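Local coordinates for protein kinase domain-containing protein (Chaetomium thermophilum, PDB 6Z3U) that probably phosphorylates protein serines and threonines, including those of the RNA polymerase II C-terminal repeats, as the cyclin-dependent kinase of the CAK complex, at residues B[115-120]-B[156-161]; B[262-267]-B[306-311]; B[285-290]-B[358-363]. One frame throughout, in Å; residues are numbered along the deposited sequence.

Interaction 1. Residues B[115-120]-B[156-161]; sequences PNFKVA and GLISVF
The phenyl ring of Phe-117 is the one flat group in this contact, and Ile-158 approaches it obliquely near CZ, the ring atom farthest from the backbone: CZ of Phe-117 lies 4.1 Å from CD1 of Ile-158. The two side chains come from opposite directions. Phe-117 has CG anti to its own N (chi1 -178°), which carries the ring forward from the turn before strand 118-124. Ile-158 has CD1 nearly anti to CA (chi2 165°), an extended arm that makes the delta methyl the foremost point of its branch. That same methyl also meets the CG2 methyl of Val-119, modelled too close for the exact spacing to be trusted. Isoleucine suits this place because its CG1-CD1 arm reaches over the intervening strand, the CA atoms of Ile-158 and Val-119 being 8.5 Å apart; both residues are beta-branched, as suits extended strands. That strand is 168-172: Val-119 also packs on its Val-171, to which Ile-158 is joined by a backbone hydrogen bond. Ile-158 and Ser-159 both face Val-171, a classic beta bulge, and Ile-158 further touches Tyr-92 of the first strand. The contact thus bridges the third and fourth strands in sequence over the fifth, in the curled five-stranded antiparallel sheet, order 1-2-3-5-4, of the protein kinase N-lobe.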
# COMPACT_ATOMS: atom_id res chain seq x y z
N PRO B 115 10.09 15.91 -25.86
CA PRO B 115 11.30 16.27 -25.10
C PRO B 115 11.13 17.48 -24.20
O PRO B 115 11.97 17.70 -23.32
CB PRO B 115 12.34 16.53 -26.20
CG PRO B 115 11.86 15.74 -27.37
CD PRO B 115 10.36 15.80 -27.30
N ASN B 116 10.07 18.28 -24.38
CA ASN B 116 9.81 19.38 -23.47
C ASN B 116 9.20 18.90 -22.16
O ASN B 116 9.28 19.61 -21.15
CB ASN B 116 8.88 20.40 -24.12
CG ASN B 116 9.38 20.88 -25.46
OD1 ASN B 116 8.94 20.41 -26.51
ND2 ASN B 116 10.32 21.82 -25.44
N PHE B 117 8.59 17.71 -22.15
CA PHE B 117 8.07 17.10 -20.93
C PHE B 117 9.25 16.49 -20.17
O PHE B 117 9.78 15.45 -20.57
CB PHE B 117 7.03 16.04 -21.29
CG PHE B 117 6.37 15.37 -20.10
CD1 PHE B 117 6.65 15.77 -18.80
CD2 PHE B 117 5.48 14.33 -20.29
CE1 PHE B 117 6.05 15.13 -17.72
CE2 PHE B 117 4.88 13.70 -19.23
CZ PHE B 117 5.16 14.10 -17.94
N LYS B 118 9.65 17.14 -19.09
CA LYS B 118 10.77 16.67 -18.29
C LYS B 118 10.30 15.70 -17.21
O LYS B 118 9.12 15.62 -16.88
CB LYS B 118 11.51 17.85 -17.66
CG LYS B 118 12.70 18.33 -18.48
CD LYS B 118 12.26 18.87 -19.83
CE LYS B 118 13.46 19.18 -20.73
NZ LYS B 118 14.21 17.94 -21.09
N VAL B 119 11.26 14.96 -16.66
CA VAL B 119 10.97 13.89 -15.72
C VAL B 119 12.22 13.63 -14.90
O VAL B 119 13.34 13.91 -15.35
CB VAL B 119 10.48 12.62 -16.46
CG1 VAL B 119 11.46 11.47 -16.32
CG2 VAL B 119 9.10 12.23 -15.98
N ALA B 120 12.04 13.07 -13.71
CA ALA B 120 13.14 12.67 -12.85
C ALA B 120 13.09 11.16 -12.68
O ALA B 120 12.03 10.59 -12.40
CB ALA B 120 13.06 13.36 -11.48
N GLY B 156 4.03 12.71 -7.99
CA GLY B 156 3.43 11.77 -8.91
C GLY B 156 4.42 10.74 -9.41
O GLY B 156 5.50 11.08 -9.89
N LEU B 157 4.04 9.47 -9.29
CA LEU B 157 4.83 8.36 -9.84
C LEU B 157 4.34 8.14 -11.27
O LEU B 157 3.27 7.58 -11.49
CB LEU B 157 4.68 7.12 -8.98
CG LEU B 157 5.48 5.89 -9.42
CD1 LEU B 157 6.97 6.18 -9.39
CD2 LEU B 157 5.16 4.70 -8.55
N ILE B 158 5.14 8.59 -12.24
CA ILE B 158 4.71 8.54 -13.63
C ILE B 158 4.77 7.11 -14.16
O ILE B 158 3.86 6.66 -14.87
CB ILE B 158 5.56 9.49 -14.49
CG1 ILE B 158 5.22 10.94 -14.13
CG2 ILE B 158 5.34 9.21 -15.97
CD1 ILE B 158 6.22 11.95 -14.64
N SER B 159 5.83 6.38 -13.84
CA SER B 159 6.03 5.05 -14.39
C SER B 159 7.06 4.31 -13.55
O SER B 159 7.78 4.91 -12.75
CB SER B 159 6.46 5.12 -15.86
OG SER B 159 6.78 3.83 -16.36
N VAL B 160 7.12 3.00 -13.75
CA VAL B 160 8.10 2.13 -13.09
C VAL B 160 8.59 1.11 -14.11
O VAL B 160 7.78 0.53 -14.84
CB VAL B 160 7.50 1.42 -11.86
CG1 VAL B 160 8.54 0.52 -11.21
CG2 VAL B 160 6.98 2.43 -10.87
N PHE B 161 9.90 0.90 -14.15
CA PHE B 161 10.47 -0.11 -15.03
C PHE B 161 11.74 -0.65 -14.38
O PHE B 161 12.37 0.00 -13.55
CB PHE B 161 10.79 0.46 -16.42
CG PHE B 161 11.79 1.58 -16.41
CD1 PHE B 161 13.15 1.31 -16.43
CD2 PHE B 161 11.38 2.90 -16.39
CE1 PHE B 161 14.08 2.33 -16.41
CE2 PHE B 161 12.31 3.93 -16.38
CZ PHE B 161 13.66 3.64 -16.39

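Interaction 2. Residues B[262-267]-B[306-311]; sequences RPPELL and TLICKH
Ile-308 pushes its delta methyl against Leu-267, the two side chains meeting tip to tip with CD1 of Ile-308 3.5 Å from CD1 of Leu-267. The contact joins the end of the activation segment to helix 301-311, the G helix of the kinase C-lobe; Pro-263, Pro-264 and Glu-265 form the PPE version of the kinase APE motif. Ile-308 supplies the reach: with CG1 anti to its carbonyl carbon (chi1 -65°) and the chain then extended, CD1 arrives between Leu-267 and the Pro-264 ring, whose CD lies 4.4 Å from CD1 of Ile-308. Aliphatic groups fit this buried spot because they fill it by shape alone. Leu-267 also rests on Gln-304 and Ile-305 of the same helix, so Ile-308 is one of several G-helix residues it packs against.

The prolines suit the start of helix 264-267. Pro-263 occupies the N-cap, and Pro-264 follows in the first turn, where a backbone N-H is not needed for helical bonding. Glu-265 turns to another task, the salt bridge with Arg-371 that is a hallmark of the eukaryotic kinase fold, and it packs against Gly-39 of the RING-type subunit. Arg-262 leads its guanidinium away from 306-311, toward a long, weak ion pair with Glu-301 at the start of the same helix; its side chain lies about 8 Å from that of Asp-220, the predicted proton acceptor. What Arg-262 does offer the contact is backbone: its carbonyl O stands 4.2 Å from CD1 of Ile-308.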
# COMPACT_ATOMS: atom_id res chain seq x y z
N ARG B 262 8.35 13.79 16.14
CA ARG B 262 7.68 12.60 16.66
C ARG B 262 6.65 12.99 17.71
O ARG B 262 6.98 13.77 18.62
CB ARG B 262 8.69 11.64 17.28
CG ARG B 262 8.22 10.20 17.36
CD ARG B 262 9.15 9.35 18.23
NE ARG B 262 10.56 9.51 17.91
CZ ARG B 262 11.18 8.94 16.88
NH1 ARG B 262 10.52 8.15 16.04
NH2 ARG B 262 12.48 9.15 16.69
N PRO B 263 5.43 12.49 17.65
CA PRO B 263 4.43 12.85 18.66
C PRO B 263 4.73 12.17 19.98
O PRO B 263 5.50 11.20 20.03
CB PRO B 263 3.11 12.34 18.05
CG PRO B 263 3.52 11.22 17.18
CD PRO B 263 4.87 11.58 16.62
N PRO B 264 4.14 12.65 21.08
CA PRO B 264 4.44 12.04 22.39
C PRO B 264 4.02 10.59 22.49
O PRO B 264 4.72 9.79 23.13
CB PRO B 264 3.69 12.94 23.38
CG PRO B 264 2.65 13.64 22.56
CD PRO B 264 3.25 13.82 21.20
N GLU B 265 2.89 10.21 21.90
CA GLU B 265 2.43 8.83 22.01
C GLU B 265 3.43 7.86 21.38
O GLU B 265 3.59 6.74 21.86
CB GLU B 265 1.04 8.67 21.39
CG GLU B 265 0.95 8.91 19.89
CD GLU B 265 0.48 10.32 19.53
OE1 GLU B 265 0.75 11.25 20.31
OE2 GLU B 265 -0.16 10.48 18.47
N LEU B 266 4.12 8.29 20.32
CA LEU B 266 5.15 7.44 19.73
C LEU B 266 6.43 7.46 20.56
O LEU B 266 7.10 6.44 20.69
CB LEU B 266 5.43 7.89 18.29
CG LEU B 266 4.76 7.08 17.18
CD1 LEU B 266 3.29 6.82 17.49
CD2 LEU B 266 4.91 7.78 15.84
N LEU B 267 6.76 8.62 21.14
CA LEU B 267 7.89 8.68 22.06
C LEU B 267 7.68 7.73 23.23
O LEU B 267 8.65 7.19 23.78
CB LEU B 267 8.08 10.11 22.57
CG LEU B 267 8.67 11.13 21.59
CD1 LEU B 267 8.36 12.54 22.03
CD2 LEU B 267 10.17 10.94 21.45
N THR B 306 11.43 15.79 27.30
CA THR B 306 11.58 16.96 28.16
C THR B 306 11.18 18.23 27.42
O THR B 306 10.53 19.12 28.00
CB THR B 306 13.02 17.07 28.66
OG1 THR B 306 13.37 15.87 29.37
CG2 THR B 306 13.18 18.26 29.58
N LEU B 307 11.54 18.34 26.14
CA LEU B 307 11.21 19.53 25.38
C LEU B 307 9.70 19.69 25.23
O LEU B 307 9.17 20.79 25.40
CB LEU B 307 11.88 19.49 24.01
CG LEU B 307 13.37 19.82 23.97
CD1 LEU B 307 13.93 19.61 22.57
CD2 LEU B 307 13.62 21.25 24.43
N ILE B 308 8.99 18.60 24.93
CA ILE B 308 7.54 18.69 24.82
C ILE B 308 6.94 19.09 26.15
O ILE B 308 6.01 19.90 26.21
CB ILE B 308 6.96 17.36 24.30
CG1 ILE B 308 7.45 17.10 22.87
CG2 ILE B 308 5.44 17.39 24.34
CD1 ILE B 308 7.09 15.74 22.33
N CYS B 309 7.46 18.54 27.25
CA CYS B 309 6.99 18.94 28.57
C CYS B 309 7.24 20.42 28.82
O CYS B 309 6.39 21.11 29.40
CB CYS B 309 7.67 18.10 29.65
SG CYS B 309 7.13 16.37 29.73
N LYS B 310 8.39 20.93 28.38
CA LYS B 310 8.74 22.31 28.65
C LYS B 310 7.88 23.27 27.83
O LYS B 310 7.34 24.25 28.36
CB LYS B 310 10.23 22.53 28.38
CG LYS B 310 10.74 23.94 28.65
CD LYS B 310 12.16 24.13 28.12
CE LYS B 310 12.64 25.57 28.27
NZ LYS B 310 12.98 25.92 29.67
N HIS B 311 7.74 23.00 26.53
CA HIS B 311 7.14 23.96 25.61
C HIS B 311 5.67 23.71 25.30
O HIS B 311 4.99 24.63 24.84
CB HIS B 311 7.92 23.98 24.28
CG HIS B 311 9.27 24.61 24.37
ND1 HIS B 311 9.84 24.99 25.57
CD2 HIS B 311 10.16 24.96 23.41
CE1 HIS B 311 11.03 25.54 25.34
NE2 HIS B 311 11.24 25.53 24.03

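Interaction 3. Residues B[285-290]-B[358-363]; sequences VFAELI and DLLWRT
Phe-286 and Leu-360 carry the apolar part, their side chains crossing at a slant: ring atom CD2 of Phe-286 is 4.0 Å from CG of Leu-360. Phe-286 has CG anti to its backbone N (chi1 -167°), which sends the ring toward the opposing helix, where CE2 also comes within 4.1 Å of CD2 of Leu-359. The small Ala-287 leaves room for the Leu-360 side chain, its CB touching CD2 of Leu-360 at 4.3 Å. With an alanine in place of Phe-286, Leu-359 and Leu-360 would probably lose their shared aromatic partner and a gap would open between the helices.

The polar side-chain bonds between residues of the two segments lie within 358-363. Arg-362 NE forms a salt bridge with Asp-358 OD2, one turn back, at 3.3 Å, from above the carboxylate plane; Asp-358 is also bound by Lys-342 and His-380. Thr-363 OG1 donates to the carbonyl O of Leu-360 at 2.6 Å, satisfying a buried hydroxyl.

The segment axes approach to 10.4 Å at 139°, roughly antiparallel. Helix 276-291, the C-lobe's central F helix, here packs on helix 353-363, while Ile-197 and Met-201 of helix 194-213 and Trp-382 of helix 381-384 also pack on Phe-286, and Phe-349 of helix 342-349 lies against Ala-287 and Leu-360.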
# COMPACT_ATOMS: atom_id res chain seq x y z
N VAL B 285 5.95 21.26 11.67
CA VAL B 285 6.31 21.97 10.45
C VAL B 285 5.67 23.35 10.44
O VAL B 285 6.30 24.34 10.05
CB VAL B 285 5.90 21.15 9.21
CG1 VAL B 285 6.04 21.98 7.95
CG2 VAL B 285 6.75 19.89 9.11
N PHE B 286 4.41 23.44 10.88
CA PHE B 286 3.77 24.74 11.01
C PHE B 286 4.57 25.64 11.94
O PHE B 286 4.89 26.78 11.60
CB PHE B 286 2.34 24.55 11.53
CG PHE B 286 1.47 25.77 11.41
CD1 PHE B 286 1.92 26.94 10.82
CD2 PHE B 286 0.18 25.75 11.91
CE1 PHE B 286 1.11 28.05 10.72
CE2 PHE B 286 -0.64 26.86 11.82
CZ PHE B 286 -0.17 28.01 11.22
N ALA B 287 4.91 25.13 13.13
CA ALA B 287 5.66 25.94 14.08
C ALA B 287 7.03 26.30 13.53
O ALA B 287 7.51 27.42 13.72
CB ALA B 287 5.80 25.19 15.41
N GLU B 288 7.70 25.35 12.87
CA GLU B 288 9.02 25.63 12.31
C GLU B 288 8.96 26.71 11.24
O GLU B 288 9.90 27.49 11.09
CB GLU B 288 9.62 24.35 11.74
CG GLU B 288 10.98 24.55 11.10
CD GLU B 288 11.72 23.25 10.92
OE1 GLU B 288 12.77 23.25 10.25
OE2 GLU B 288 11.25 22.22 11.46
N LEU B 289 7.87 26.76 10.47
CA LEU B 289 7.74 27.80 9.46
C LEU B 289 7.65 29.18 10.10
O LEU B 289 8.21 30.15 9.58
CB LEU B 289 6.51 27.54 8.59
CG LEU B 289 6.71 26.53 7.46
CD1 LEU B 289 5.38 26.01 6.96
CD2 LEU B 289 7.50 27.17 6.33
N ILE B 290 6.96 29.28 11.24
CA ILE B 290 6.71 30.59 11.84
C ILE B 290 7.99 31.16 12.43
O ILE B 290 8.27 32.36 12.28
CB ILE B 290 5.60 30.47 12.91
CG1 ILE B 290 4.27 30.14 12.24
CG2 ILE B 290 5.51 31.77 13.70
CD1 ILE B 290 3.17 29.74 13.20
N ASP B 358 -4.59 29.35 16.77
CA ASP B 358 -5.64 28.40 17.14
C ASP B 358 -5.41 27.06 16.46
O ASP B 358 -5.47 26.01 17.09
CB ASP B 358 -7.00 28.98 16.77
CG ASP B 358 -8.15 28.09 17.20
OD1 ASP B 358 -8.39 27.98 18.42
OD2 ASP B 358 -8.83 27.51 16.33
N LEU B 359 -5.13 27.09 15.15
CA LEU B 359 -4.85 25.86 14.42
C LEU B 359 -3.59 25.18 14.95
O LEU B 359 -3.58 23.96 15.18
CB LEU B 359 -4.72 26.16 12.93
CG LEU B 359 -4.47 24.98 12.00
CD1 LEU B 359 -5.62 24.00 12.09
CD2 LEU B 359 -4.27 25.45 10.57
N LEU B 360 -2.52 25.95 15.13
CA LEU B 360 -1.27 25.37 15.64
C LEU B 360 -1.51 24.65 16.96
O LEU B 360 -1.04 23.52 17.15
CB LEU B 360 -0.23 26.48 15.83
CG LEU B 360 1.26 26.14 15.70
CD1 LEU B 360 2.07 26.98 16.69
CD2 LEU B 360 1.56 24.67 15.90
N TRP B 361 -2.25 25.27 17.87
CA TRP B 361 -2.48 24.69 19.19
C TRP B 361 -3.29 23.41 19.11
O TRP B 361 -3.07 22.49 19.90
CB TRP B 361 -3.17 25.72 20.08
CG TRP B 361 -3.55 25.21 21.42
CD1 TRP B 361 -2.74 25.08 22.51
CD2 TRP B 361 -4.85 24.79 21.84
NE1 TRP B 361 -3.45 24.59 23.58
CE2 TRP B 361 -4.75 24.41 23.20
CE3 TRP B 361 -6.09 24.70 21.21
CZ2 TRP B 361 -5.84 23.94 23.92
CZ3 TRP B 361 -7.17 24.24 21.93
CH2 TRP B 361 -7.04 23.86 23.27
N ARG B 362 -4.24 23.33 18.17
CA ARG B 362 -5.03 22.11 18.05
C ARG B 362 -4.22 20.95 17.49
O ARG B 362 -4.50 19.79 17.81
CB ARG B 362 -6.26 22.36 17.17
CG ARG B 362 -7.25 23.36 17.76
CD ARG B 362 -8.60 23.28 17.07
NE ARG B 362 -9.43 24.45 17.36
CZ ARG B 362 -10.15 24.61 18.46
NH1 ARG B 362 -10.14 23.68 19.41
NH2 ARG B 362 -10.87 25.71 18.63
N THR B 363 -3.21 21.24 16.66
CA THR B 363 -2.38 20.17 16.12
C THR B 363 -1.38 19.63 17.13
O THR B 363 -0.85 18.54 16.94
CB THR B 363 -1.60 20.66 14.89
OG1 THR B 363 -0.69 21.70 15.28
CG2 THR B 363 -2.54 21.19 13.82

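The three contacts share no secondary-structure element and are all apolar across their interfaces, yet their settings differ. Interaction 1 belongs to the N-lobe sheet and is only partly buried, with an exposed aromatic at its edge; interactions 2 and 3 are buried in the helical C-lobe, on the other side of the chain's centre. The centres of interactions 2 and 3 are about 15 Å apart and their segments alternate along the chain: helix 276-291 comes after helix 264-267 and before helix 301-311. Interaction 3 is the broadest, burying 203 Å² between two helices, whereas interactions 1 and 2 bury about half as much and each converge on one isoleucine methyl.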